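Local coordinates for protein transcriptional regulator, LacI family (Burkholderia phymatum, PDB 2RGY) that probably regulates transcription as a LacI-family DNA-binding protein that senses a small effector, likely a sugar, at residues 192-197 with 220-225. Sequence-based numbering, arbitrary orientation.
Sequences GLFCAN and SVIGYD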
# COMPACT_ATOMS: atom_id res chain seq x y z
N GLY A 192 3.31 -24.83 -12.33
CA GLY A 192 3.64 -24.11 -11.11
C GLY A 192 4.40 -22.84 -11.43
O GLY A 192 5.35 -22.87 -12.21
N LEU A 193 4.00 -21.74 -10.81
CA LEU A 193 4.62 -20.43 -11.04
C LEU A 193 5.15 -19.76 -9.78
O LEU A 193 4.46 -19.70 -8.76
CB LEU A 193 3.60 -19.49 -11.71
CG LEU A 193 3.99 -18.01 -11.83
CD1 LEU A 193 5.16 -17.86 -12.79
CD2 LEU A 193 2.80 -17.21 -12.34
N PHE A 194 6.37 -19.26 -9.86
CA PHE A 194 6.98 -18.55 -8.74
C PHE A 194 7.15 -17.08 -9.11
O PHE A 194 7.79 -16.76 -10.12
CB PHE A 194 8.34 -19.15 -8.40
CG PHE A 194 9.12 -18.35 -7.41
CD1 PHE A 194 8.51 -17.79 -6.28
CD2 PHE A 194 10.50 -18.20 -7.56
CE1 PHE A 194 9.25 -17.11 -5.32
CE2 PHE A 194 11.27 -17.51 -6.61
CZ PHE A 194 10.65 -16.96 -5.48
N CYS A 195 6.56 -16.21 -8.31
CA CYS A 195 6.65 -14.77 -8.52
C CYS A 195 7.54 -14.14 -7.45
O CYS A 195 7.31 -14.32 -6.25
CB CYS A 195 5.26 -14.14 -8.47
SG CYS A 195 4.23 -14.69 -9.83
N ALA A 196 8.54 -13.39 -7.90
CA ALA A 196 9.52 -12.74 -7.02
C ALA A 196 8.95 -11.92 -5.87
O ALA A 196 9.65 -11.66 -4.89
CB ALA A 196 10.47 -11.89 -7.86
N ASN A 197 7.69 -11.49 -5.99
CA ASN A 197 7.05 -10.74 -4.91
C ASN A 197 5.53 -10.89 -5.03
O ASN A 197 5.02 -11.19 -6.12
CB ASN A 197 7.48 -9.26 -4.90
CG ASN A 197 6.76 -8.40 -5.94
OD1 ASN A 197 6.19 -8.90 -6.91
ND2 ASN A 197 6.81 -7.09 -5.73
N SER A 220 -0.57 -23.56 -9.95
CA SER A 220 -0.29 -23.27 -8.55
C SER A 220 0.64 -22.07 -8.56
O SER A 220 1.62 -22.06 -9.29
CB SER A 220 0.38 -24.46 -7.88
OG SER A 220 -0.56 -25.49 -7.62
N VAL A 221 0.33 -21.07 -7.75
CA VAL A 221 1.11 -19.85 -7.71
C VAL A 221 1.63 -19.54 -6.32
O VAL A 221 0.88 -19.58 -5.35
CB VAL A 221 0.26 -18.63 -8.17
CG1 VAL A 221 1.09 -17.36 -8.16
CG2 VAL A 221 -0.31 -18.89 -9.56
N ILE A 222 2.92 -19.25 -6.20
CA ILE A 222 3.48 -18.91 -4.90
C ILE A 222 4.18 -17.56 -4.97
O ILE A 222 4.96 -17.31 -5.88
CB ILE A 222 4.47 -19.97 -4.40
CG1 ILE A 222 4.99 -19.55 -3.03
CG2 ILE A 222 5.61 -20.14 -5.38
CD1 ILE A 222 5.73 -20.67 -2.28
N GLY A 223 3.89 -16.69 -4.01
CA GLY A 223 4.50 -15.38 -4.00
C GLY A 223 5.69 -15.26 -3.08
O GLY A 223 6.20 -16.25 -2.57
N TYR A 224 6.13 -14.03 -2.83
CA TYR A 224 7.29 -13.80 -1.98
C TYR A 224 7.10 -12.48 -1.23
O TYR A 224 6.71 -11.48 -1.82
CB TYR A 224 8.54 -13.73 -2.86
CG TYR A 224 9.84 -13.96 -2.13
CD1 TYR A 224 10.44 -15.22 -2.12
CD2 TYR A 224 10.50 -12.92 -1.49
CE1 TYR A 224 11.68 -15.43 -1.50
CE2 TYR A 224 11.73 -13.10 -0.86
CZ TYR A 224 12.32 -14.36 -0.87
OH TYR A 224 13.56 -14.54 -0.28
N ASP A 225 7.39 -12.52 0.07
CA ASP A 225 7.28 -11.39 1.00
C ASP A 225 6.25 -11.72 2.08
O ASP A 225 6.53 -11.59 3.27
CB ASP A 225 6.82 -10.08 0.32
CG ASP A 225 7.90 -9.44 -0.56
OD1 ASP A 225 9.10 -9.69 -0.34
OD2 ASP A 225 7.54 -8.66 -1.47
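In a right-handed beta-alpha-beta crossover, whose helix 198-210 links two neighbouring parallel strands of the periplasmic-binding-protein-like fold, Gly192, Leu193 and Phe194 lie beside Ser220, Val221 and Ile222. Leu193 N-H donates to Ser220 O (N to O 2.8 Å), and Leu193 O accepts the N-H of Ile222 (3.0 Å from its N); Cys195 N then reaches Ile222 O (3.1 Å) along an almost straight N-H...O line of 179°. Leu193, Cys195 and Val221 pack against the crossover helix. On the other face, with CG anti to its backbone N (chi1 171°), Phe194 lays CD1 against Ile222 CG2 at 3.8 Å. Tyr224 CD1 meets the Phe194 ring edge in its plane, 3.8 Å from CZ. Beyond Cys195, CH...O and van der Waals contacts replace N-H...O bonds between the two segments: Ala196 O sits 3.1 Å from Tyr224 CB, and Asn197 CA makes a CH...O contact with Tyr224 O. Asn197 OD1 caps helix 198-210 through Met200 N, its ND2 binds Phe171 O, and Tyr224 OH bonds to His112. Regular backbone bonds thus fix the strand register, whereas at the C-terminal ends, where periplasmic-binding-protein folds usually form their ligand cleft, side-chain bonds such as those of Asn197 and Tyr224 help tie the segments to neighbouring elements.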